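Local coordinates for putative modification methylase (Thermus thermophilus, PDB 2ZIG), which probably methylates cytosine in DNA at N4, using S-adenosyl-L-methionine as methyl donor, as a member of the N(4)/N(6)-methyltransferase family, at residues E67-F72 with F113-D118; E75-W80 with Q120-K125; E188-P193 with S233-V238; T249-A254 with R279-F284. All coordinates share one frame; numbering follows the deposited sequence.

Interaction 1: residues E67-F72 with F113-D118; sequences EDYEAF and FPLHAD
Tyr-69 reaches from helix 66-86 across the ring of Phe-113 to the carboxylate of Asp-118. Its first torsion sets CG anti to the backbone nitrogen (chi1 -170°), which sends the ring out from the helix toward the start of helix 115-125. Tyr-69 CB grazes the rim of the neighbouring ring, 4.1 Å from Phe-113 CE1. From CG outward the two rings lie face to face, their centroids 4.1 Å apart and their planes at 27°; Phe-113 CD1 sits over the centre of the tyrosine ring. Along one side of the phenol, Tyr-69 CE1 lies 3.7 Å from Phe-113 CB, while the ring edge meets Leu-115 CG, 4.4 Å from the same CE1. Over the same face as the stack, Tyr-69 CE2 makes the closest carbon contact, 3.5 Å from Phe-113 CD1. At the tip, Tyr-69 OH donates to Asp-118 OD2, which lies in the plane of the ring; the modelled separation of 2.5 Å is very short and its exact value doubtful. With a phenylalanine in its place, Asp-118 OD2 would probably lose the hydroxyl that links it to helix 66-86. Asp-118 also forms a salt bridge with Arg-124 of the second subunit. In the Rossmann-like methyltransferase fold the contact joins helix 66-86 to the N-terminal end of helix 115-125 and the residue pair leading into it, at the dimer interface, where His-116 meets its counterpart of the second subunit.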
loop_
_atom_site.group_PDB
_atom_site.type_symbol
_atom_site.label_atom_id
_atom_site.label_comp_id
_atom_site.label_asym_id
_atom_site.label_seq_id
_atom_site.Cartn_x
_atom_site.Cartn_y
_atom_site.Cartn_z
ATOM N N GLU B 67 16.835 9.777 -8.667
ATOM C CA GLU B 67 17.331 9.317 -9.961
ATOM C C GLU B 67 17.558 7.813 -9.933
ATOM O O GLU B 67 16.972 7.078 -10.724
ATOM C CB GLU B 67 18.644 10.024 -10.332
ATOM C CG GLU B 67 18.485 11.471 -10.788
ATOM C CD GLU B 67 17.626 11.608 -12.039
ATOM O OE1 GLU B 67 17.488 12.745 -12.544
ATOM O OE2 GLU B 67 17.088 10.584 -12.517
ATOM N N ASP B 68 18.412 7.361 -9.020
ATOM C CA ASP B 68 18.703 5.938 -8.889
ATOM C C ASP B 68 17.381 5.203 -8.760
ATOM O O ASP B 68 17.169 4.161 -9.376
ATOM C CB ASP B 68 19.543 5.666 -7.637
ATOM C CG ASP B 68 20.772 6.546 -7.553
ATOM O OD1 ASP B 68 20.612 7.776 -7.388
ATOM O OD2 ASP B 68 21.897 6.007 -7.652
ATOM N N TYR B 69 16.500 5.776 -7.946
ATOM C CA TYR B 69 15.179 5.227 -7.684
ATOM C C TYR B 69 14.350 5.106 -8.964
ATOM O O TYR B 69 13.840 4.030 -9.275
ATOM C CB TYR B 69 14.460 6.117 -6.664
ATOM C CG TYR B 69 13.171 5.546 -6.129
ATOM C CD1 TYR B 69 13.154 4.333 -5.443
ATOM C CD2 TYR B 69 11.963 6.211 -6.321
ATOM C CE1 TYR B 69 11.964 3.794 -4.968
ATOM C CE2 TYR B 69 10.768 5.684 -5.849
ATOM C CZ TYR B 69 10.776 4.475 -5.175
ATOM O OH TYR B 69 9.592 3.946 -4.715
ATOM N N GLU B 70 14.221 6.205 -9.704
ATOM C CA GLU B 70 13.448 6.200 -10.948
ATOM C C GLU B 70 14.017 5.209 -11.957
ATOM O O GLU B 70 13.274 4.453 -12.589
ATOM C CB GLU B 70 13.416 7.591 -11.589
ATOM C CG GLU B 70 12.884 8.698 -10.701
ATOM C CD GLU B 70 11.581 8.335 -10.018
ATOM O OE1 GLU B 70 10.607 7.988 -10.724
ATOM O OE2 GLU B 70 11.535 8.400 -8.770
ATOM N N ALA B 71 15.337 5.223 -12.113
ATOM C CA ALA B 71 15.998 4.319 -13.045
ATOM C C ALA B 71 15.730 2.863 -12.641
ATOM O O ALA B 71 15.535 1.996 -13.492
ATOM C CB ALA B 71 17.493 4.598 -13.067
ATOM N N PHE B 72 15.725 2.602 -11.338
ATOM C CA PHE B 72 15.461 1.263 -10.830
ATOM C C PHE B 72 14.033 0.881 -11.211
ATOM O O PHE B 72 13.791 -0.193 -11.754
ATOM C CB PHE B 72 15.629 1.236 -9.306
ATOM C CG PHE B 72 15.353 -0.107 -8.689
ATOM C CD1 PHE B 72 16.054 -1.238 -9.103
ATOM C CD2 PHE B 72 14.390 -0.243 -7.696
ATOM C CE1 PHE B 72 15.793 -2.490 -8.537
ATOM C CE2 PHE B 72 14.121 -1.493 -7.122
ATOM C CZ PHE B 72 14.824 -2.617 -7.543
ATOM N N PHE B 113 10.977 5.327 0.879
ATOM C CA PHE B 113 10.606 5.312 -0.525
ATOM C C PHE B 113 9.406 4.376 -0.621
ATOM O O PHE B 113 9.487 3.223 -0.209
ATOM C CB PHE B 113 11.767 4.799 -1.387
ATOM C CG PHE B 113 12.665 5.894 -1.902
ATOM C CD1 PHE B 113 12.183 6.829 -2.812
ATOM C CD2 PHE B 113 13.972 6.019 -1.443
ATOM C CE1 PHE B 113 12.992 7.879 -3.255
ATOM C CE2 PHE B 113 14.789 7.064 -1.879
ATOM C CZ PHE B 113 14.297 7.997 -2.786
ATOM N N PRO B 114 8.267 4.872 -1.137
ATOM C CA PRO B 114 7.038 4.075 -1.280
ATOM C C PRO B 114 7.105 3.093 -2.455
ATOM O O PRO B 114 6.278 3.139 -3.364
ATOM C CB PRO B 114 5.967 5.140 -1.482
ATOM C CG PRO B 114 6.695 6.167 -2.302
ATOM C CD PRO B 114 8.051 6.256 -1.605
ATOM N N LEU B 115 8.095 2.207 -2.417
ATOM C CA LEU B 115 8.308 1.222 -3.473
ATOM C C LEU B 115 7.056 0.489 -3.950
ATOM O O LEU B 115 6.808 0.395 -5.154
ATOM C CB LEU B 115 9.326 0.184 -3.011
ATOM C CG LEU B 115 10.491 -0.173 -3.939
ATOM C CD1 LEU B 115 11.011 -1.551 -3.546
ATOM C CD2 LEU B 115 10.059 -0.157 -5.403
ATOM N N HIS B 116 6.272 -0.041 -3.012
ATOM C CA HIS B 116 5.079 -0.791 -3.375
ATOM C C HIS B 116 4.080 0.075 -4.147
ATOM O O HIS B 116 3.415 -0.401 -5.070
ATOM C CB HIS B 116 4.394 -1.373 -2.127
ATOM C CG HIS B 116 3.434 -0.427 -1.469
ATOM N ND1 HIS B 116 3.841 0.594 -0.636
ATOM C CD2 HIS B 116 2.087 -0.321 -1.562
ATOM C CE1 HIS B 116 2.787 1.288 -0.243
ATOM N NE2 HIS B 116 1.711 0.754 -0.791
ATOM N N ALA B 117 3.975 1.342 -3.764
ATOM C CA ALA B 117 3.041 2.245 -4.418
ATOM C C ALA B 117 3.510 2.604 -5.825
ATOM O O ALA B 117 2.702 2.691 -6.748
ATOM C CB ALA B 117 2.859 3.509 -3.582
ATOM N N ASP B 118 4.811 2.823 -5.984
ATOM C CA ASP B 118 5.365 3.152 -7.290
ATOM C C ASP B 118 5.168 1.966 -8.219
ATOM O O ASP B 118 4.871 2.139 -9.403
ATOM C CB ASP B 118 6.858 3.491 -7.174
ATOM C CG ASP B 118 7.094 4.944 -6.786
ATOM O OD1 ASP B 118 6.623 5.825 -7.535
ATOM O OD2 ASP B 118 7.733 5.209 -5.745
#

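Interaction 2: residues E75-W80 with Q120-K125; sequences ELDRVW and QVRCRK
Asp-77 and Arg-122 both carry CG beside the backbone nitrogen (chi1 -83° and -70°), and the arginine chain then runs extended from CG to NE, crossing the aspartate at about a right angle. The carboxylate thereby rests on the aliphatic part of the arginine, with Asp-77 OD1 3.5 Å from Arg-122 CB, before the charged ends meet. Arg-122 NH1 donates to Asp-77 OD2 in a salt bridge 3.1 Å long. The acceptor lies nearly in the guanidinium plane, yet the nitrogen approaches it from well above the carboxylate plane. NH1 also forms a salt bridge with Asp-74, one turn earlier on helix 66-86. A water donates to Asp-77 OD2 (2.7 Å) and to Arg-122 O (3.1 Å), tying the two helices a second time. Next to Arg-122, Cys-123 puts SG over a face of the indole of Trp-80, one turn beyond Asp-77, 4.4 Å from the centroid of the five-membered ring and 23° off its normal. A leucine here in place of Arg-122 would probably leave the two acidic side chains, Asp-74 and Asp-77, without their shared cation. Helices 66-86 and 115-125 are thus joined by unlike chemistries: a hydrated ion pair, whose charge probably stabilises the buried Asp-77 as a carboxylate, and a sulfur-aromatic contact without any charge.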
loop_
_atom_site.group_PDB
_atom_site.type_symbol
_atom_site.label_atom_id
_atom_site.label_comp_id
_atom_site.label_asym_id
_atom_site.label_seq_id
_atom_site.Cartn_x
_atom_site.Cartn_y
_atom_site.Cartn_z
ATOM N N GLU B 75 13.734 -0.066 -14.673
ATOM C CA GLU B 75 14.298 -1.380 -14.957
ATOM C C GLU B 75 13.229 -2.435 -14.689
ATOM O O GLU B 75 13.003 -3.332 -15.506
ATOM C CB GLU B 75 15.513 -1.648 -14.072
ATOM C CG GLU B 75 16.690 -0.729 -14.331
ATOM C CD GLU B 75 17.839 -0.975 -13.365
ATOM O OE1 GLU B 75 18.260 -2.147 -13.232
ATOM O OE2 GLU B 75 18.324 -0.000 -12.744
ATOM N N LEU B 76 12.572 -2.314 -13.539
ATOM C CA LEU B 76 11.523 -3.246 -13.162
ATOM C C LEU B 76 10.411 -3.252 -14.204
ATOM O O LEU B 76 9.885 -4.307 -14.552
ATOM C CB LEU B 76 10.926 -2.867 -11.801
ATOM C CG LEU B 76 11.844 -2.771 -10.580
ATOM C CD1 LEU B 76 10.991 -2.434 -9.365
ATOM C CD2 LEU B 76 12.586 -4.081 -10.352
ATOM N N ASP B 77 10.048 -2.071 -14.699
ATOM C CA ASP B 77 8.988 -1.967 -15.695
ATOM C C ASP B 77 9.239 -2.803 -16.953
ATOM O O ASP B 77 8.306 -3.368 -17.528
ATOM C CB ASP B 77 8.764 -0.502 -16.078
ATOM C CG ASP B 77 7.864 0.227 -15.095
ATOM O OD1 ASP B 77 7.586 -0.332 -14.011
ATOM O OD2 ASP B 77 7.432 1.357 -15.403
ATOM N N ARG B 78 10.492 -2.889 -17.381
ATOM C CA ARG B 78 10.809 -3.673 -18.566
ATOM C C ARG B 78 10.580 -5.157 -18.290
ATOM O O ARG B 78 10.314 -5.944 -19.207
ATOM C CB ARG B 78 12.251 -3.429 -18.994
ATOM C CG ARG B 78 12.480 -2.071 -19.645
ATOM C CD ARG B 78 13.911 -1.965 -20.154
ATOM N NE ARG B 78 14.866 -2.189 -19.072
ATOM C CZ ARG B 78 16.181 -2.293 -19.237
ATOM N NH1 ARG B 78 16.710 -2.193 -20.451
ATOM N NH2 ARG B 78 16.966 -2.503 -18.186
ATOM N N VAL B 79 10.687 -5.532 -17.019
ATOM C CA VAL B 79 10.460 -6.912 -16.611
ATOM C C VAL B 79 8.952 -7.161 -16.532
ATOM O O VAL B 79 8.454 -8.171 -17.033
ATOM C CB VAL B 79 11.089 -7.192 -15.234
ATOM C CG1 VAL B 79 10.757 -8.607 -14.781
ATOM C CG2 VAL B 79 12.596 -6.991 -15.310
ATOM N N TRP B 80 8.228 -6.232 -15.915
ATOM C CA TRP B 80 6.777 -6.361 -15.779
ATOM C C TRP B 80 6.139 -6.438 -17.176
ATOM O O TRP B 80 5.119 -7.113 -17.367
ATOM C CB TRP B 80 6.188 -5.165 -15.002
ATOM C CG TRP B 80 6.823 -4.856 -13.654
ATOM C CD1 TRP B 80 6.981 -3.616 -13.101
ATOM C CD2 TRP B 80 7.365 -5.787 -12.698
ATOM N NE1 TRP B 80 7.587 -3.714 -11.872
ATOM C CE2 TRP B 80 7.832 -5.033 -11.599
ATOM C CE3 TRP B 80 7.501 -7.184 -12.665
ATOM C CZ2 TRP B 80 8.429 -5.630 -10.476
ATOM C CZ3 TRP B 80 8.093 -7.776 -11.551
ATOM C CH2 TRP B 80 8.550 -6.996 -10.471
ATOM N N GLN B 120 2.760 -0.447 -7.951
ATOM C CA GLN B 120 1.333 -0.559 -8.274
ATOM C C GLN B 120 0.927 0.393 -9.385
ATOM O O GLN B 120 0.264 -0.000 -10.339
ATOM C CB GLN B 120 0.452 -0.269 -7.048
ATOM C CG GLN B 120 0.236 -1.450 -6.133
ATOM C CD GLN B 120 -0.763 -1.154 -5.033
ATOM O OE1 GLN B 120 -1.890 -1.647 -5.050
ATOM N NE2 GLN B 120 -0.358 -0.344 -4.075
ATOM N N VAL B 121 1.321 1.651 -9.248
ATOM C CA VAL B 121 0.984 2.667 -10.233
ATOM C C VAL B 121 1.541 2.321 -11.617
ATOM O O VAL B 121 0.801 2.242 -12.594
ATOM C CB VAL B 121 1.512 4.041 -9.769
ATOM C CG1 VAL B 121 1.336 5.084 -10.865
ATOM C CG2 VAL B 121 0.763 4.465 -8.509
ATOM N N ARG B 122 2.844 2.091 -11.693
ATOM C CA ARG B 122 3.472 1.767 -12.963
ATOM C C ARG B 122 2.896 0.520 -13.633
ATOM O O ARG B 122 2.888 0.427 -14.861
ATOM C CB ARG B 122 4.979 1.630 -12.766
ATOM C CG ARG B 122 5.660 2.957 -12.478
ATOM C CD ARG B 122 7.067 2.754 -11.966
ATOM N NE ARG B 122 7.825 4.003 -11.906
ATOM C CZ ARG B 122 8.576 4.473 -12.899
ATOM N NH1 ARG B 122 8.677 3.799 -14.037
ATOM N NH2 ARG B 122 9.235 5.615 -12.751
ATOM N N CYS B 123 2.406 -0.433 -12.844
ATOM C CA CYS B 123 1.837 -1.646 -13.411
ATOM C C CYS B 123 0.546 -1.346 -14.163
ATOM O O CYS B 123 0.224 -2.020 -15.137
ATOM C CB CYS B 123 1.584 -2.702 -12.328
ATOM S SG CYS B 123 3.051 -3.698 -11.897
ATOM N N ARG B 124 -0.192 -0.336 -13.719
ATOM C CA ARG B 124 -1.423 0.035 -14.402
ATOM C C ARG B 124 -1.068 0.539 -15.797
ATOM O O ARG B 124 -1.689 0.148 -16.784
ATOM C CB ARG B 124 -2.146 1.139 -13.648
ATOM C CG ARG B 124 -3.407 1.627 -14.346
ATOM C CD ARG B 124 -3.782 2.997 -13.832
ATOM N NE ARG B 124 -3.737 2.995 -12.379
ATOM C CZ ARG B 124 -3.396 4.036 -11.632
ATOM N NH1 ARG B 124 -3.063 5.194 -12.187
ATOM N NH2 ARG B 124 -3.362 3.900 -10.320
ATOM N N LYS B 125 -0.055 1.399 -15.867
ATOM C CA LYS B 125 0.395 1.963 -17.138
ATOM C C LYS B 125 0.752 0.846 -18.104
ATOM O O LYS B 125 0.776 1.052 -19.315
ATOM C CB LYS B 125 1.633 2.842 -16.937
ATOM C CG LYS B 125 1.593 3.746 -15.718
ATOM C CD LYS B 125 0.510 4.796 -15.820
ATOM C CE LYS B 125 0.590 5.762 -14.646
ATOM N NZ LYS B 125 1.942 6.393 -14.551
HETATM O O HOH W 1 5.028 2.114 -16.247
#

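Interaction 3: residues E188-P193 with S233-V238; sequences EKSRLP and SFVGDV
Ser-190, in the last turn of helix 184-190, meets the type II beta turn from Phe-234 to Asp-237 at the N-terminal end of strand 238-241, an inner strand of the Rossmann-like sheet. One hydrogen bond crosses the contact: Val-235 N donates to Ser-190 OG at 3.0 Å, almost straight at 167°. The hydroxyl bonds in turn to the carbonyl oxygen of Gln-186, one turn back in its own helix, and therefore links that helix to the turn. Gln-186 supports the same junction through its side-chain amide, which binds Val-235 O. Within the turn, Asp-237 N bonds to Phe-234 O at 2.8 Å, and Gly-236 has the positive phi of the third position, where a CB would collide with the preceding carbonyl oxygen. Asp-237 OD2 accepts from Phe-234 N in a bond modelled as very short, and its OD1 forms a salt bridge with Arg-180. In van der Waals packing, the serine lies at the edge of the Phe-234 ring, with Ser-190 CB 3.5 Å from Phe-234 CD1, and Pro-159 of the second subunit packs on both residues. Val-235 CG2, beside the backbone nitrogen, faces the helix end, 3.8 Å from Lys-189 CB and 3.7 Å from Lys-189 O.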
loop_
_atom_site.group_PDB
_atom_site.type_symbol
_atom_site.label_atom_id
_atom_site.label_comp_id
_atom_site.label_asym_id
_atom_site.label_seq_id
_atom_site.Cartn_x
_atom_site.Cartn_y
_atom_site.Cartn_z
ATOM N N GLU B 188 -9.953 -30.424 -8.855
ATOM C CA GLU B 188 -9.992 -31.383 -7.759
ATOM C C GLU B 188 -8.698 -31.443 -6.965
ATOM O O GLU B 188 -8.725 -31.556 -5.744
ATOM C CB GLU B 188 -10.317 -32.780 -8.291
ATOM C CG GLU B 188 -11.795 -33.013 -8.512
ATOM C CD GLU B 188 -12.093 -34.346 -9.164
ATOM O OE1 GLU B 188 -13.252 -34.802 -9.055
ATOM O OE2 GLU B 188 -11.180 -34.933 -9.791
ATOM N N LYS B 189 -7.565 -31.375 -7.657
ATOM C CA LYS B 189 -6.259 -31.453 -6.999
ATOM C C LYS B 189 -5.775 -30.115 -6.434
ATOM O O LYS B 189 -4.809 -30.071 -5.671
ATOM C CB LYS B 189 -5.207 -31.976 -7.982
ATOM C CG LYS B 189 -5.413 -33.408 -8.461
ATOM C CD LYS B 189 -4.910 -34.417 -7.445
ATOM C CE LYS B 189 -4.898 -35.822 -8.033
ATOM N NZ LYS B 189 -4.084 -35.892 -9.288
ATOM N N SER B 190 -6.446 -29.031 -6.805
ATOM C CA SER B 190 -6.045 -27.707 -6.351
ATOM C C SER B 190 -7.038 -27.084 -5.392
ATOM O O SER B 190 -6.761 -26.042 -4.803
ATOM C CB SER B 190 -5.865 -26.782 -7.552
ATOM O OG SER B 190 -5.041 -27.386 -8.529
ATOM N N ARG B 191 -8.203 -27.704 -5.254
ATOM C CA ARG B 191 -9.219 -27.183 -4.359
ATOM C C ARG B 191 -8.614 -27.108 -2.965
ATOM O O ARG B 191 -7.938 -28.034 -2.519
ATOM C CB ARG B 191 -10.454 -28.093 -4.359
ATOM C CG ARG B 191 -11.563 -27.643 -3.416
ATOM C CD ARG B 191 -12.800 -28.515 -3.550
ATOM N NE ARG B 191 -13.366 -28.450 -4.896
ATOM C CZ ARG B 191 -13.488 -29.494 -5.715
ATOM N NH1 ARG B 191 -13.081 -30.699 -5.332
ATOM N NH2 ARG B 191 -14.020 -29.333 -6.918
ATOM N N LEU B 192 -8.854 -25.999 -2.280
ATOM C CA LEU B 192 -8.319 -25.820 -0.943
ATOM C C LEU B 192 -9.305 -26.256 0.123
ATOM O O LEU B 192 -10.509 -25.997 0.009
ATOM C CB LEU B 192 -7.959 -24.352 -0.714
ATOM C CG LEU B 192 -6.673 -23.856 -1.376
ATOM C CD1 LEU B 192 -6.646 -22.352 -1.396
ATOM C CD2 LEU B 192 -5.481 -24.397 -0.620
ATOM N N PRO B 193 -8.810 -26.932 1.174
ATOM C CA PRO B 193 -9.691 -27.378 2.256
ATOM C C PRO B 193 -10.246 -26.092 2.866
ATOM O O PRO B 193 -9.586 -25.047 2.831
ATOM C CB PRO B 193 -8.737 -28.088 3.215
ATOM C CG PRO B 193 -7.612 -28.527 2.331
ATOM C CD PRO B 193 -7.421 -27.336 1.431
ATOM N N SER B 233 -2.732 -20.575 -8.659
ATOM C CA SER B 233 -2.297 -21.423 -9.760
ATOM C C SER B 233 -2.896 -22.796 -9.508
ATOM O O SER B 233 -3.368 -23.072 -8.410
ATOM C CB SER B 233 -0.771 -21.538 -9.825
ATOM O OG SER B 233 -0.281 -22.417 -8.829
ATOM N N PHE B 234 -2.881 -23.648 -10.530
ATOM C CA PHE B 234 -3.405 -25.008 -10.422
ATOM C C PHE B 234 -2.268 -26.000 -10.590
ATOM O O PHE B 234 -1.239 -25.673 -11.185
ATOM C CB PHE B 234 -4.446 -25.266 -11.517
ATOM C CG PHE B 234 -5.718 -24.494 -11.342
ATOM C CD1 PHE B 234 -6.691 -24.929 -10.450
ATOM C CD2 PHE B 234 -5.940 -23.321 -12.062
ATOM C CE1 PHE B 234 -7.872 -24.209 -10.276
ATOM C CE2 PHE B 234 -7.118 -22.593 -11.896
ATOM C CZ PHE B 234 -8.086 -23.040 -11.000
ATOM N N VAL B 235 -2.444 -27.207 -10.063
ATOM C CA VAL B 235 -1.425 -28.237 -10.215
ATOM C C VAL B 235 -1.128 -28.303 -11.717
ATOM O O VAL B 235 -2.042 -28.227 -12.535
ATOM C CB VAL B 235 -1.943 -29.614 -9.732
ATOM C CG1 VAL B 235 -0.911 -30.682 -9.994
ATOM C CG2 VAL B 235 -2.259 -29.556 -8.249
ATOM N N GLY B 236 0.143 -28.415 -12.083
ATOM C CA GLY B 236 0.485 -28.470 -13.493
ATOM C C GLY B 236 0.799 -27.122 -14.132
ATOM O O GLY B 236 1.486 -27.078 -15.154
ATOM N N ASP B 237 0.303 -26.026 -13.551
ATOM C CA ASP B 237 0.572 -24.687 -14.088
ATOM C C ASP B 237 2.055 -24.333 -14.015
ATOM O O ASP B 237 2.830 -24.977 -13.301
ATOM C CB ASP B 237 -0.185 -23.606 -13.312
ATOM C CG ASP B 237 -1.674 -23.612 -13.576
ATOM O OD1 ASP B 237 -2.129 -24.297 -14.520
ATOM O OD2 ASP B 237 -2.392 -22.906 -12.836
ATOM N N VAL B 238 2.435 -23.291 -14.749
ATOM C CA VAL B 238 3.807 -22.803 -14.780
ATOM C C VAL B 238 3.913 -21.587 -13.857
ATOM O O VAL B 238 3.192 -20.600 -14.033
ATOM C CB VAL B 238 4.227 -22.367 -16.208
ATOM C CG1 VAL B 238 5.663 -21.847 -16.192
ATOM C CG2 VAL B 238 4.091 -23.542 -17.182
#

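Interaction 4: residues T249-A254 with R279-F284; sequences TLIAAA and REVPGF
Ile-251 and Ala-254, on one crossover helix of the Rossmann-like fold, meet Glu-280 and Val-281 at the end of another through aliphatic atoms alone, and the aromatic ring of the two segments, that of Phe-284, stands beside this patch with the carbonyl oxygen of Pro-282 in plane at its edge. The same ring meets His-22, the planes inclined to each other, and touches Phe-277. The contact joins helix 248-255 to the C-terminal end of 267-280, where the chain turns into strand 286-289 through a type II beta turn from Val-281 to Phe-284, closed by Phe-284 N bonding to Val-281 O at 3.2 Å. Ile-251 turns its CG2 methyl to the helix end, 3.6 Å from Glu-280 CB, while its CD1 lies 3.9 Å from Glu-280 CG. The acid's chain bends at chi2 (-83°), which leads the carboxylate away from the isoleucine; a long, weak ion pair with Arg-276 lies at its tip. Nearby, Arg-255 donates to the carbonyl oxygen of Glu-280. Val-281 CG2 lies between two residues on successive turns of helix 248-255, 4.1 Å from both Ile-251 CG2 and Ala-254 CB, while Val-281 CG1 is 3.8 Å from Ala-254 CB.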
loop_
_atom_site.group_PDB
_atom_site.type_symbol
_atom_site.label_atom_id
_atom_site.label_comp_id
_atom_site.label_asym_id
_atom_site.label_seq_id
_atom_site.Cartn_x
_atom_site.Cartn_y
_atom_site.Cartn_z
ATOM N N THR B 249 10.699 -19.379 -4.577
ATOM C CA THR B 249 9.489 -19.566 -5.360
ATOM C C THR B 249 9.496 -20.838 -6.198
ATOM O O THR B 249 8.472 -21.498 -6.334
ATOM C CB THR B 249 9.240 -18.366 -6.271
ATOM O OG1 THR B 249 9.214 -17.168 -5.480
ATOM C CG2 THR B 249 7.909 -18.526 -7.005
ATOM N N LEU B 250 10.644 -21.166 -6.779
ATOM C CA LEU B 250 10.769 -22.375 -7.591
ATOM C C LEU B 250 10.499 -23.573 -6.685
ATOM O O LEU B 250 9.797 -24.500 -7.056
ATOM C CB LEU B 250 12.190 -22.475 -8.167
ATOM C CG LEU B 250 12.602 -21.702 -9.433
ATOM C CD1 LEU B 250 11.679 -20.542 -9.715
ATOM C CD2 LEU B 250 14.037 -21.231 -9.266
ATOM N N ILE B 251 11.066 -23.539 -5.487
ATOM C CA ILE B 251 10.893 -24.613 -4.514
ATOM C C ILE B 251 9.433 -24.757 -4.090
ATOM O O ILE B 251 8.901 -25.863 -4.068
ATOM C CB ILE B 251 11.777 -24.353 -3.284
ATOM C CG1 ILE B 251 13.246 -24.458 -3.699
ATOM C CG2 ILE B 251 11.449 -25.323 -2.169
ATOM C CD1 ILE B 251 14.220 -24.102 -2.590
ATOM N N ALA B 252 8.793 -23.636 -3.760
ATOM C CA ALA B 252 7.391 -23.631 -3.351
ATOM C C ALA B 252 6.540 -24.206 -4.475
ATOM O O ALA B 252 5.631 -24.988 -4.239
ATOM C CB ALA B 252 6.935 -22.213 -3.030
ATOM N N ALA B 253 6.842 -23.817 -5.703
ATOM C CA ALA B 253 6.095 -24.301 -6.861
ATOM C C ALA B 253 6.227 -25.819 -7.031
ATOM O O ALA B 253 5.231 -26.537 -7.124
ATOM C CB ALA B 253 6.584 -23.594 -8.115
ATOM N N ALA B 254 7.459 -26.307 -7.056
ATOM C CA ALA B 254 7.699 -27.732 -7.231
ATOM C C ALA B 254 7.138 -28.596 -6.102
ATOM O O ALA B 254 6.647 -29.698 -6.344
ATOM C CB ALA B 254 9.182 -27.987 -7.390
ATOM N N ARG B 279 17.433 -29.994 -2.070
ATOM C CA ARG B 279 17.406 -30.237 -0.637
ATOM C C ARG B 279 15.962 -30.175 -0.136
ATOM O O ARG B 279 15.562 -30.939 0.742
ATOM C CB ARG B 279 18.252 -29.162 0.052
ATOM C CG ARG B 279 18.881 -29.541 1.378
ATOM C CD ARG B 279 19.680 -28.352 1.919
ATOM N NE ARG B 279 20.705 -27.913 0.973
ATOM C CZ ARG B 279 21.031 -26.644 0.743
ATOM N NH1 ARG B 279 21.979 -26.356 -0.138
ATOM N NH2 ARG B 279 20.406 -25.660 1.380
ATOM N N GLU B 280 15.176 -29.280 -0.728
ATOM C CA GLU B 280 13.782 -29.079 -0.325
ATOM C C GLU B 280 12.744 -29.757 -1.223
ATOM O O GLU B 280 11.577 -29.841 -0.856
ATOM C CB GLU B 280 13.473 -27.578 -0.285
ATOM C CG GLU B 280 14.605 -26.709 0.241
ATOM C CD GLU B 280 14.664 -26.643 1.750
ATOM O OE1 GLU B 280 14.615 -27.706 2.404
ATOM O OE2 GLU B 280 14.771 -25.521 2.285
ATOM N N VAL B 281 13.147 -30.229 -2.398
ATOM C CA VAL B 281 12.189 -30.851 -3.302
ATOM C C VAL B 281 12.478 -32.315 -3.565
ATOM O O VAL B 281 13.162 -32.657 -4.528
ATOM C CB VAL B 281 12.144 -30.136 -4.661
ATOM C CG1 VAL B 281 11.023 -30.717 -5.506
ATOM C CG2 VAL B 281 11.958 -28.645 -4.466
ATOM N N PRO B 282 11.931 -33.205 -2.728
ATOM C CA PRO B 282 12.139 -34.650 -2.874
ATOM C C PRO B 282 11.728 -35.202 -4.234
ATOM O O PRO B 282 10.627 -34.936 -4.717
ATOM C CB PRO B 282 11.300 -35.235 -1.739
ATOM C CG PRO B 282 10.182 -34.244 -1.610
ATOM C CD PRO B 282 10.925 -32.927 -1.687
ATOM N N GLY B 283 12.631 -35.963 -4.846
ATOM C CA GLY B 283 12.355 -36.572 -6.134
ATOM C C GLY B 283 12.590 -35.722 -7.371
ATOM O O GLY B 283 12.473 -36.221 -8.488
ATOM N N PHE B 284 12.918 -34.447 -7.199
ATOM C CA PHE B 284 13.135 -33.592 -8.362
ATOM C C PHE B 284 14.425 -32.791 -8.298
ATOM O O PHE B 284 15.010 -32.620 -7.233
ATOM C CB PHE B 284 11.961 -32.629 -8.544
ATOM C CG PHE B 284 10.641 -33.310 -8.764
ATOM C CD1 PHE B 284 10.010 -33.990 -7.725
ATOM C CD2 PHE B 284 10.024 -33.265 -10.006
ATOM C CE1 PHE B 284 8.782 -34.613 -7.922
ATOM C CE2 PHE B 284 8.798 -33.882 -10.217
ATOM C CZ PHE B 284 8.174 -34.558 -9.173
#

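Interactions 1 and 2 are two levels of one helix pair, 66-86 against 115-125, with centres 11 Å apart; a long, weak ion pair joins them, Glu-70 OE1 to Arg-122 NH2 at 3.4 Å. Arg-124 of one subunit also reaches Asp-118 of the other, so both contacts belong to the dimer interface. Interactions 3 and 4 have centres 16 Å apart without touching. Interaction 4 lies across the chain's centre from interaction 1, their centres 32 Å apart. Two contacts approach the S-adenosyl-L-methionine site, empty in this chain: the side chain of Trp-80 lies about 8 Å from that of Ala-29, and that of Ile-251 about 6 Å from that of Thr-248, one turn earlier on the same helix.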